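Local coordinates for histidinol dehydrogenase (PDB 6AN0), which probably catalyses the two successive NAD-dependent oxidations that turn L-histidinol into L-histidine, the final step of histidine biosynthesis, using one zinc ion per subunit, at residues 95-100 with 147-152; 186-191 with 204-209; 222-227 with 233-238; 351-354 with 359-362; 410-415 with 425-430. All coordinates share one frame; numbering follows the deposited sequence. Where two conformers were deposited one is given.

Interaction 1: 95-100 with 147-152. With EDO (1,2-ethanediol), chain C.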
# COMPACT_ATOMS: atom_id res chain seq x y z
N SER A 95 -5.04 23.59 -10.15
CA SER A 95 -6.45 23.66 -9.79
C SER A 95 -7.18 22.37 -10.14
O SER A 95 -7.99 21.87 -9.35
CB SER A 95 -7.11 24.86 -10.48
OG SER A 95 -6.77 26.07 -9.82
N ASN A 96 -6.89 21.80 -11.32
CA ASN A 96 -7.56 20.58 -11.74
C ASN A 96 -7.13 19.39 -10.89
O ASN A 96 -7.96 18.56 -10.50
CB ASN A 96 -7.28 20.30 -13.21
CG ASN A 96 -8.01 21.26 -14.12
OD1 ASN A 96 -8.99 21.87 -13.71
ND2 ASN A 96 -7.54 21.39 -15.36
N ILE A 97 -5.83 19.28 -10.63
CA ILE A 97 -5.32 18.23 -9.75
C ILE A 97 -5.93 18.35 -8.35
O ILE A 97 -6.36 17.36 -7.75
CB ILE A 97 -3.78 18.28 -9.71
CG1 ILE A 97 -3.20 17.90 -11.08
CG2 ILE A 97 -3.23 17.37 -8.60
CD1 ILE A 97 -1.75 18.37 -11.30
N GLU A 98 -5.99 19.58 -7.82
CA GLU A 98 -6.55 19.76 -6.49
C GLU A 98 -8.02 19.37 -6.47
O GLU A 98 -8.49 18.69 -5.54
CB GLU A 98 -6.39 21.21 -6.03
CG GLU A 98 -6.82 21.43 -4.57
CD GLU A 98 -6.57 22.85 -4.08
OE1 GLU A 98 -6.31 23.74 -4.92
OE2 GLU A 98 -6.65 23.07 -2.85
N LYS A 99 -8.77 19.77 -7.49
CA LYS A 99 -10.20 19.47 -7.52
C LYS A 99 -10.45 17.97 -7.54
O LYS A 99 -11.30 17.46 -6.80
CB LYS A 99 -10.84 20.17 -8.72
CG LYS A 99 -12.35 20.11 -8.74
CD LYS A 99 -12.94 21.05 -9.78
CE LYS A 99 -14.45 20.88 -9.87
NZ LYS A 99 -15.04 21.68 -10.98
N PHE A 100 -9.72 17.24 -8.39
CA PHE A 100 -9.96 15.80 -8.50
C PHE A 100 -9.53 15.05 -7.25
O PHE A 100 -10.22 14.13 -6.80
CB PHE A 100 -9.24 15.22 -9.73
CG PHE A 100 -9.48 13.74 -9.92
CD1 PHE A 100 -10.75 13.26 -10.18
CD2 PHE A 100 -8.43 12.83 -9.84
CE1 PHE A 100 -11.00 11.90 -10.37
CE2 PHE A 100 -8.65 11.46 -10.03
CZ PHE A 100 -9.94 10.99 -10.30
N LEU A 147 2.43 15.01 -6.45
CA LEU A 147 2.70 14.45 -5.14
C LEU A 147 2.46 15.45 -4.02
O LEU A 147 1.96 15.08 -2.96
CB LEU A 147 4.14 13.94 -5.06
CG LEU A 147 4.47 12.90 -6.13
CD1 LEU A 147 5.94 12.49 -6.04
CD2 LEU A 147 3.58 11.65 -6.02
N GLY A 148 2.76 16.73 -4.28
CA GLY A 148 2.60 17.74 -3.25
C GLY A 148 1.14 18.08 -2.97
O GLY A 148 0.77 18.35 -1.82
N ILE A 149 0.30 18.09 -4.00
CA ILE A 149 -1.08 18.56 -3.80
C ILE A 149 -1.86 17.56 -2.95
O ILE A 149 -2.53 17.98 -1.98
CB ILE A 149 -1.77 18.85 -5.15
CG1 ILE A 149 -1.23 20.16 -5.74
CG2 ILE A 149 -3.30 18.96 -4.97
CD1 ILE A 149 -1.81 20.54 -7.11
N PRO A 150 -1.85 16.26 -3.23
CA PRO A 150 -2.62 15.36 -2.36
C PRO A 150 -2.04 15.27 -0.95
O PRO A 150 -2.80 15.07 0.01
CB PRO A 150 -2.58 14.00 -3.09
CG PRO A 150 -1.53 14.13 -4.14
CD PRO A 150 -1.44 15.57 -4.48
N ALA A 151 -0.71 15.41 -0.80
CA ALA A 151 -0.14 15.50 0.54
C ALA A 151 -0.75 16.65 1.32
O ALA A 151 -1.08 16.51 2.51
CB ALA A 151 1.39 15.65 0.46
N GLN A 152 -0.87 17.82 0.69
CA GLN A 152 -1.46 18.96 1.38
C GLN A 152 -2.92 18.72 1.70
O GLN A 152 -3.37 19.00 2.82
CB GLN A 152 -1.28 20.24 0.54
CG GLN A 152 0.17 20.71 0.42
CD GLN A 152 0.71 21.34 1.71
OE1 GLN A 152 0.32 20.96 2.83
NE2 GLN A 152 1.60 22.32 1.56
C1 EDO C . -2.93 22.76 -2.57
O1 EDO C . -3.69 22.19 -1.50
C2 EDO C . -1.52 23.11 -2.09
O2 EDO C . -1.53 24.26 -1.25
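Ile-97 and Ile-149 form a small, apolar helix-to-helix contact in the interior of the subunit, joining helix 84-102 to helix 142-154. Their side chains cross at about a right angle: the CG2 methyl of Ile-97 lies 3.8 Å from Ile-149 CD1. With CG1 of Ile-149 lying beside its own backbone N (chi1 -74°) and the chain extended beyond it, CD1 reaches Ile-97, while the other branch turns to Glu-98. That branch, the CG2 methyl of Ile-149, rests on the backbone, 3.7 Å from Glu-98 CA. A beta-branched residue suits the place because it can fill two adjoining spots on the opposing helix at once. Glu-98 gives the contact only its root and aliphatic CB; its extended chain carries the carboxylate out to the solvent-exposed side, where OE2 accepts a weak hydrogen bond of 3.4 Å from O1 of an ethanediol probably left by crystallisation. Pro-150 has no amide hydrogen, so helix 142-154 is kinked there. Around the pair, Leu-145 and Met-146 of helix 142-154 also pack on Ile-97, Ile-149 reaches Ala-94 of helix 84-102 as well as Ile-182, and Gln-152 leans on strand 158-163.

Interaction 2: 186-191 with 204-209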
# COMPACT_ATOMS: atom_id res chain seq x y z
N ASN A 186 10.19 22.99 2.85
CA ASN A 186 11.39 22.25 3.24
C ASN A 186 11.95 21.60 1.98
O ASN A 186 11.58 20.49 1.63
CB ASN A 186 11.08 21.21 4.30
CG ASN A 186 10.56 21.81 5.61
OD1 ASN A 186 10.76 23.00 5.89
ND2 ASN A 186 9.92 20.99 6.43
N ILE A 187 12.87 22.31 1.31
CA ILE A 187 13.42 21.87 0.03
C ILE A 187 14.93 21.73 0.19
O ILE A 187 15.59 22.67 0.65
CB ILE A 187 13.08 22.87 -1.10
CG1 ILE A 187 11.57 23.10 -1.16
CG2 ILE A 187 13.63 22.39 -2.44
CD1 ILE A 187 11.17 24.17 -2.17
N TYR A 188 15.46 20.57 -0.19
CA TYR A 188 16.84 20.22 0.08
C TYR A 188 17.56 19.85 -1.21
O TYR A 188 17.04 19.10 -2.05
CB TYR A 188 16.92 19.06 1.08
CG TYR A 188 16.17 19.38 2.35
CD1 TYR A 188 14.92 18.83 2.60
CD2 TYR A 188 16.69 20.29 3.26
CE1 TYR A 188 14.23 19.15 3.76
CE2 TYR A 188 16.01 20.60 4.42
CZ TYR A 188 14.78 20.04 4.66
OH TYR A 188 14.10 20.36 5.82
N LYS A 189 18.78 20.36 -1.34
CA LYS A 189 19.66 20.07 -2.48
C LYS A 189 20.32 18.72 -2.23
O LYS A 189 21.38 18.63 -1.62
CB LYS A 189 20.70 21.16 -2.64
CG LYS A 189 20.14 22.55 -2.88
CD LYS A 189 21.28 23.57 -2.92
CE LYS A 189 20.76 24.98 -3.13
NZ LYS A 189 21.87 25.97 -3.31
N ALA A 190 19.69 17.65 -2.72
CA ALA A 190 20.19 16.30 -2.50
C ALA A 190 19.56 15.36 -3.52
O ALA A 190 18.37 15.47 -3.82
CB ALA A 190 19.87 15.80 -1.09
N GLY A 191 20.35 14.41 -4.01
CA GLY A 191 19.86 13.43 -4.96
C GLY A 191 20.30 12.03 -4.60
O GLY A 191 21.04 11.81 -3.64
N GLU A 204 20.78 16.19 10.65
CA GLU A 204 20.58 17.44 11.37
C GLU A 204 19.65 18.38 10.62
O GLU A 204 18.87 19.10 11.24
CB GLU A 204 21.92 18.12 11.64
CG GLU A 204 22.90 17.30 12.46
CD GLU A 204 23.93 16.60 11.60
OE1 GLU A 204 23.65 16.38 10.40
OE2 GLU A 204 25.02 16.26 12.12
N THR A 205 19.72 18.39 9.29
CA THR A 205 18.92 19.31 8.49
C THR A 205 17.60 18.72 8.00
O THR A 205 16.62 19.46 7.85
CB THR A 205 19.73 19.80 7.29
OG1 THR A 205 20.95 20.40 7.76
CG2 THR A 205 18.97 20.84 6.47
N ILE A 206 17.54 17.42 7.78
CA ILE A 206 16.37 16.78 7.17
C ILE A 206 15.74 15.86 8.20
O ILE A 206 16.36 14.88 8.63
CB ILE A 206 16.76 16.02 5.89
CG1 ILE A 206 17.42 16.99 4.90
CG2 ILE A 206 15.54 15.31 5.28
CD1 ILE A 206 18.00 16.33 3.63
N GLU A 207 14.51 16.18 8.62
CA GLU A 207 13.77 15.28 9.49
C GLU A 207 13.32 14.06 8.69
O GLU A 207 12.98 14.17 7.51
CB GLU A 207 12.55 15.98 10.10
N LYS A 208 13.33 12.90 9.33
CA LYS A 208 13.07 11.69 8.58
C LYS A 208 11.59 11.57 8.23
O LYS A 208 10.71 12.03 8.98
CB LYS A 208 13.53 10.45 9.34
CG LYS A 208 12.65 9.97 10.47
CD LYS A 208 13.28 8.72 11.11
CE LYS A 208 12.54 8.28 12.36
NZ LYS A 208 11.10 8.03 12.06
N ALA A 209 11.34 10.96 7.08
CA ALA A 209 10.01 10.75 6.53
C ALA A 209 9.39 9.46 7.06
O ALA A 209 10.09 8.51 7.42
CB ALA A 209 10.11 10.69 5.00
O HOH W 1 13.01 18.47 7.41
O HOH W 2 15.28 21.93 7.76
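Thr-205 and Ile-206 both pack on the ring of Tyr-188, fastening the loop after helix 192-201 to strand 186-189 of the mixed sheet. At Thr-205 the methyl CG2 approaches the ring obliquely, 3.6 Å from Tyr-188 CE2. The two branches of threonine divide the work: CG2 serves the aromatic ring, whereas OG1 is hydrogen-bonded to Asp-50. The carbonyl of Thr-205 is tied to the tyrosine through a water, which donates to Thr-205 O and lies 2.8 Å from Tyr-188 OH, at the edge of the ring and in its plane. Ile-206 follows with a CH-pi contact: CG1 stands 3.6 Å from the ring centroid, only 8° off the normal, so it sits over the centre of one face. From there CD1 runs back toward the root of the tyrosine, 3.9 Å from Tyr-188 CB. At Glu-207 the backbone N donates to a second water, 2.7 Å from Tyr-188 OH. Tyrosine fits here by offering a greasy face and a polar tip. Gln-194 and Tyr-132, predicted NAD-binding residues, have side chains about 9 Å from those of Ile-206 and Tyr-188 respectively. The strand pairs in parallel with strand 158-163, and Leu-53 of helix 50-61 and Ala-198 of helix 192-201 pack against Ile-206.

Interaction 3: 222-227 with 233-238. With EDO (1,2-ethanediol), chain D.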
# COMPACT_ATOMS: atom_id res chain seq x y z
N ALA A 222 16.55 1.18 -6.05
CA ALA A 222 17.07 0.20 -5.10
C ALA A 222 17.11 0.78 -3.69
O ALA A 222 16.83 0.08 -2.71
CB ALA A 222 18.47 -0.26 -5.54
N ALA A 223 17.43 2.07 -3.57
CA ALA A 223 17.50 2.68 -2.25
C ALA A 223 16.12 2.71 -1.60
O ALA A 223 15.99 2.40 -0.41
CB ALA A 223 18.07 4.10 -2.34
N LYS A 224 15.08 3.05 -2.37
CA LYS A 224 13.73 3.05 -1.82
C LYS A 224 13.32 1.64 -1.41
O LYS A 224 12.68 1.45 -0.36
CB LYS A 224 12.75 3.62 -2.84
CG LYS A 224 12.82 5.14 -2.98
CD LYS A 224 11.95 5.63 -4.14
CE LYS A 224 10.46 5.45 -3.86
NZ LYS A 224 9.62 5.85 -5.03
N GLN A 225 13.69 0.64 -2.21
CA GLN A 225 13.35 -0.74 -1.88
C GLN A 225 14.01 -1.17 -0.58
O GLN A 225 13.37 -1.78 0.29
CB GLN A 225 13.75 -1.68 -3.03
N ILE A 226 15.29 -0.84 -0.41
CA ILE A 226 16.01 -1.24 0.79
C ILE A 226 15.60 -0.41 2.00
O ILE A 226 15.55 -0.92 3.13
CB ILE A 226 17.52 -1.16 0.51
CG1 ILE A 226 17.90 -2.29 -0.45
CG2 ILE A 226 18.34 -1.22 1.82
CD1 ILE A 226 19.30 -2.19 -1.01
N ALA A 227 15.26 0.87 1.78
CA ALA A 227 14.80 1.74 2.87
C ALA A 227 13.59 1.16 3.58
O ALA A 227 13.43 1.37 4.79
CB ALA A 227 14.46 3.13 2.32
N ALA A 233 7.76 3.65 4.67
CA ALA A 233 6.90 3.18 3.59
C ALA A 233 7.31 3.85 2.28
O ALA A 233 7.87 4.94 2.29
CB ALA A 233 5.42 3.48 3.90
N ILE A 234 7.01 3.20 1.15
CA ILE A 234 7.23 3.84 -0.15
C ILE A 234 5.95 3.77 -0.98
O ILE A 234 5.04 2.98 -0.69
CB ILE A 234 8.42 3.22 -0.92
CG1 ILE A 234 8.12 1.77 -1.31
CG2 ILE A 234 9.69 3.33 -0.06
CD1 ILE A 234 9.21 1.15 -2.17
N ASP A 235 5.89 4.61 -2.03
CA ASP A 235 4.65 4.73 -2.80
C ASP A 235 4.35 3.47 -3.60
O ASP A 235 3.27 2.88 -3.47
CB ASP A 235 4.66 5.97 -3.71
CG ASP A 235 5.96 6.15 -4.52
OD1 ASP A 235 6.96 5.43 -4.31
OD2 ASP A 235 5.95 7.08 -5.37
N MET A 236 5.30 3.02 -4.40
CA MET A 236 5.09 1.83 -5.21
C MET A 236 6.43 1.42 -5.82
O MET A 236 7.37 2.22 -5.80
CB MET A 236 4.09 2.13 -6.32
CG MET A 236 4.64 3.12 -7.30
SD MET A 236 3.38 3.58 -8.50
CE MET A 236 2.27 4.51 -7.46
N PRO A 237 6.54 0.21 -6.38
CA PRO A 237 7.77 -0.15 -7.11
C PRO A 237 7.90 0.63 -8.40
O PRO A 237 6.94 1.19 -8.93
CB PRO A 237 7.59 -1.65 -7.39
CG PRO A 237 6.45 -2.09 -6.56
CD PRO A 237 5.58 -0.90 -6.35
N ALA A 238 9.12 0.65 -8.93
CA ALA A 238 9.45 1.51 -10.06
C ALA A 238 9.74 0.70 -11.32
O ALA A 238 9.91 -0.53 -11.30
CB ALA A 238 10.63 2.42 -9.72
C1 EDO D . -0.11 3.96 -4.34
O1 EDO D . -1.17 4.16 -3.39
C2 EDO D . 1.06 4.78 -3.79
O2 EDO D . 1.20 4.41 -2.43
O HOH W 3 10.06 2.84 -6.02
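Lys-224 and Asp-235 make the ionic part of this contact, which binds helix 218-227 to strand 233-234 and the loop just after it in a beta-alpha-beta unit. NZ of Lys-224 gives a hydrogen bond of 2.8 Å to Asp-235 OD1, forming a salt bridge that uses the syn lone pair of the carboxylate oxygen. The lysine reaches it by bending at chi3 (68°), and the two side chains cross at about a right angle. OD1 also receives a weak bond from the N of Met-236, while OD2 accepts from Gly-214 N; these bonds would help fix the carboxylate's rotation. Gly-214 O is a further acceptor for NZ. A water adds an indirect link, donating to Met-236 O at 2.8 Å and accepting weakly from Lys-224 NZ. Van der Waals packing comes from Ile-234, whose CG2 rests on the helix backbone, 3.5 Å from Lys-224 O and 4.1 Å from Lys-224 CB. Lysine suits both roles, its CB beside the isoleucine and its long chain carrying the charge to the aspartate. An ethanediol, probably from the crystallisation liquor, donates to Asp-235 O. Gly-214 follows strand 211-213, the first strand of the unit, and Phe-213 touches Asp-235; Ile-196 of helix 192-201 packs on Lys-224.

Interaction 4: 351-354 with 359-362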
# COMPACT_ATOMS: atom_id res chain seq x y z
N SER A 351 -3.93 4.08 -15.55
CA SER A 351 -4.83 5.18 -15.89
C SER A 351 -5.33 4.98 -17.32
O SER A 351 -4.58 4.52 -18.17
CB SER A 351 -4.11 6.54 -15.74
OG SER A 351 -5.05 7.60 -15.74
N VAL A 352 -6.60 5.33 -17.56
CA VAL A 352 -7.28 5.02 -18.82
C VAL A 352 -7.77 6.32 -19.47
O VAL A 352 -8.36 7.18 -18.80
CB VAL A 352 -8.46 4.05 -18.60
CG1 VAL A 352 -9.22 3.75 -19.92
CG2 VAL A 352 -7.97 2.76 -17.93
N PHE A 353 -7.57 6.43 -20.78
CA PHE A 353 -7.93 7.61 -21.57
C PHE A 353 -8.94 7.21 -22.64
O PHE A 353 -8.69 6.27 -23.40
CB PHE A 353 -6.65 8.20 -22.19
CG PHE A 353 -5.62 8.59 -21.17
CD1 PHE A 353 -5.53 9.90 -20.72
CD2 PHE A 353 -4.79 7.63 -20.59
CE1 PHE A 353 -4.62 10.25 -19.73
CE2 PHE A 353 -3.87 7.98 -19.60
CZ PHE A 353 -3.79 9.29 -19.17
N LEU A 354 -10.06 7.93 -22.70
CA LEU A 354 -11.22 7.49 -23.48
C LEU A 354 -11.47 8.38 -24.70
O LEU A 354 -11.73 9.57 -24.57
CB LEU A 354 -12.47 7.49 -22.60
CG LEU A 354 -12.36 6.63 -21.35
CD1 LEU A 354 -13.65 6.82 -20.56
CD2 LEU A 354 -12.15 5.15 -21.71
N CYS A 359 -5.77 12.64 -24.82
CA CYS A 359 -4.38 12.26 -25.02
C CYS A 359 -3.70 12.03 -23.67
O CYS A 359 -4.13 12.53 -22.63
CB CYS A 359 -3.62 13.30 -25.85
SG CYS A 359 -3.60 14.97 -25.16
N GLU A 360 -2.62 11.24 -23.70
CA GLU A 360 -1.93 10.96 -22.45
C GLU A 360 -1.27 12.21 -21.89
O GLU A 360 -1.18 12.36 -20.66
CB GLU A 360 -0.89 9.85 -22.66
CG GLU A 360 -0.16 9.45 -21.37
CD GLU A 360 0.94 8.43 -21.62
OE1 GLU A 360 0.81 7.63 -22.56
OE2 GLU A 360 1.95 8.43 -20.88
N SER A 361 -0.80 13.11 -22.75
CA SER A 361 -0.20 14.36 -22.28
C SER A 361 -1.14 15.12 -21.35
O SER A 361 -0.68 15.76 -20.40
CB SER A 361 0.18 15.25 -23.47
OG SER A 361 1.15 14.62 -24.26
N ALA A 362 -2.45 15.06 -21.60
CA ALA A 362 -3.40 15.76 -20.72
C ALA A 362 -3.38 15.18 -19.31
O ALA A 362 -3.41 15.92 -18.33
CB ALA A 362 -4.81 15.71 -21.31
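The ring of Phe-353 has the backbone of Glu-360 over one face: CA, offset toward the rim, makes a CH-pi contact 4.1 Å from the ring centroid and 19° off the normal. The carbonyl oxygen of Cys-359 approaches the same ring obliquely, 3.5 Å from Phe-353 CD1. Within the fold this is a strand-to-helix turn: strand 351-354 is the outermost strand, within the chain, of a parallel six-stranded sheet, and after four intervening residues the chain packs back on it as it leads into the short helix that runs up to residue 365. Phe-353 suits the place because a broad, flat side chain can carry a length of main chain. Its side chain also touches Ser-358 and, on strand 331-335, His-331. Glu-360 meets the ring at its root, while its side chain, with CG anti to the backbone N (chi1 -177°) and chi2 extended as well, runs on toward the metal site. That side chain is about 4 Å from the bound zinc ion and about 3 Å from the side chains of Gln-263 and His-331. Asp-364, a zinc ligand, lies farther along the helix that Glu-360 leads into. The sheet does not stop at strand 351-354, which pairs in parallel with a strand of the second subunit; Gln-397 of that subunit packs on Phe-353. Cys-359 O, besides meeting the ring, accepts a weak backbone bond from Ala-362 N at 3.2 Å.

Interaction 5: 410-415 with 425-430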
# COMPACT_ATOMS: atom_id res chain seq x y z
N GLY A 410 -20.74 -15.54 21.63
CA GLY A 410 -20.06 -16.06 20.45
C GLY A 410 -18.55 -15.88 20.49
O GLY A 410 -17.80 -16.79 20.14
N ILE A 411 -18.09 -14.69 20.91
CA ILE A 411 -16.66 -14.44 21.08
C ILE A 411 -16.04 -15.45 22.05
O ILE A 411 -14.97 -16.01 21.79
CB ILE A 411 -16.42 -13.00 21.55
CG1 ILE A 411 -16.92 -12.00 20.51
CG2 ILE A 411 -14.93 -12.77 21.88
CD1 ILE A 411 -17.09 -10.61 21.06
N GLU A 412 -16.69 -15.66 23.19
CA GLU A 412 -16.20 -16.64 24.16
C GLU A 412 -15.99 -18.01 23.53
O GLU A 412 -14.98 -18.68 23.80
CB GLU A 412 -17.17 -16.74 25.34
CG GLU A 412 -17.26 -15.51 26.24
CD GLU A 412 -18.20 -15.73 27.43
OE1 GLU A 412 -17.92 -15.21 28.53
OE2 GLU A 412 -19.21 -16.43 27.26
N LYS A 413 -16.93 -18.47 22.70
CA LYS A 413 -16.78 -19.79 22.08
C LYS A 413 -15.60 -19.81 21.10
O LYS A 413 -14.87 -20.80 21.02
CB LYS A 413 -18.07 -20.20 21.38
N MET A 414 -15.41 -18.74 20.34
CA MET A 414 -14.30 -18.71 19.40
C MET A 414 -12.96 -18.60 20.13
O MET A 414 -11.98 -19.24 19.74
CB MET A 414 -14.48 -17.56 18.40
CG MET A 414 -15.48 -17.90 17.30
SD MET A 414 -15.85 -16.50 16.25
CE MET A 414 -16.62 -15.37 17.38
N ALA A 415 -12.92 -17.81 21.20
CA ALA A 415 -11.69 -17.72 21.99
C ALA A 415 -11.34 -19.07 22.61
O ALA A 415 -10.17 -19.47 22.61
CB ALA A 415 -11.84 -16.65 23.07
N HIS A 425 -11.89 -14.35 28.85
CA HIS A 425 -12.17 -13.73 30.14
C HIS A 425 -12.45 -12.24 30.01
O HIS A 425 -13.22 -11.69 30.81
CB HIS A 425 -11.00 -13.97 31.10
CG HIS A 425 -11.30 -13.63 32.53
ND1 HIS A 425 -12.22 -14.33 33.29
CD2 HIS A 425 -10.83 -12.65 33.33
CE1 HIS A 425 -12.29 -13.80 34.50
NE2 HIS A 425 -11.45 -12.78 34.55
N ALA A 426 -11.84 -11.57 29.03
CA ALA A 426 -12.09 -10.14 28.85
C ALA A 426 -13.56 -9.87 28.50
O ALA A 426 -14.09 -8.81 28.85
CB ALA A 426 -11.18 -9.58 27.76
N VAL A 427 -14.20 -10.80 27.80
CA VAL A 427 -15.65 -10.73 27.59
C VAL A 427 -16.40 -11.12 28.86
O VAL A 427 -17.33 -10.43 29.29
CB VAL A 427 -16.06 -11.63 26.40
CG1 VAL A 427 -17.60 -11.69 26.27
CG2 VAL A 427 -15.42 -11.16 25.11
N SER A 428 -15.98 -12.22 29.49
CA SER A 428 -16.70 -12.75 30.64
C SER A 428 -16.87 -11.71 31.75
O SER A 428 -17.94 -11.61 32.35
CB SER A 428 -15.99 -13.99 31.17
OG SER A 428 -15.80 -14.93 30.13
N VAL A 429 -15.83 -10.90 32.02
CA VAL A 429 -15.95 -9.94 33.11
C VAL A 429 -16.99 -8.86 32.80
O VAL A 429 -17.68 -8.38 33.71
CB VAL A 429 -14.59 -9.32 33.46
CG1 VAL A 429 -13.65 -10.40 33.98
CG2 VAL A 429 -13.98 -8.57 32.27
N ARG A 430 -17.14 -8.48 31.54
CA ARG A 430 -18.21 -7.53 31.19
C ARG A 430 -19.59 -8.16 31.39
O ARG A 430 -20.48 -7.54 31.98
CB ARG A 430 -18.05 -7.04 29.75
CG ARG A 430 -17.25 -5.75 29.58
CD ARG A 430 -15.82 -6.06 29.20
NE ARG A 430 -15.04 -4.89 28.81
CZ ARG A 430 -13.72 -4.91 28.64
NH1 ARG A 430 -13.06 -6.05 28.82
NH2 ARG A 430 -13.05 -3.82 28.27
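Ile-411 and Val-427 provide the apolar core of a contact between helix 401-417 and helix 421-435, which run nearly antiparallel: the axes of segments 410-415 and 425-430 approach to 9.2 Å, and their directions differ by 153°. The methyl CG2 of Ile-411 meets CG2 of Val-427 at 3.6 Å. The other branch of the valine is used too: CG1, anti to the backbone N (chi1 173°), lies 3.8 Å from the methylene CG of Glu-412. Val-427 thus sits between two successive residues of the opposing helix, and its forked side chain lets each methyl meet a different one.

The polar part lies beside it. Glu-412 is extended beyond CG, which takes OE1 past the valine to Ser-428, where it lies 2.7 Å from OG. That link is not settled, because the single hydroxyl proton could instead go to Lys-424 O, one turn back in the serine's own helix, and Ser-428 occurs in two conformers. A small hydroxyl fits here, since it can serve either the helix carbonyl or the neighbouring carboxylate.

Within helix 421-435, Arg-430 folds back so that NH1 donates to Ala-426 O at 2.9 Å. Its NH2 forms a salt bridge with Asp-259 of the second subunit, and Tyr-365 of that subunit packs on Ile-411. The arrangement is a C-terminal helical hairpin laid on the partner subunit. Glu-418, predicted to bind substrate, lies in its turn, and His-423, predicted to bind substrate and zinc, near the start of the second helix; this is consistent with the shared, domain-swapped active site known in histidinol dehydrogenases.

From the N terminus, the five contacts follow one another in series; none nests in another and none crosses. Interaction 1 closes the longest loop, 46 residues rich in strand, and joins two helices. Interaction 2 closes a 12-residue segment that is mostly helix, and interaction 3 a five-residue link; both reach the same mixed sheet, their centres about 17 Å apart. Interaction 4 closes a four-residue turn at the parallel-sheet strand outermost within the chain, beside the zinc site. Interaction 5 closes the C-terminal hairpin, its centre about 54 Å from that of interaction 4. Interactions 1, 4 and 5, and to a lesser extent 3, touch the second subunit and so lie at or beside the dimer interface.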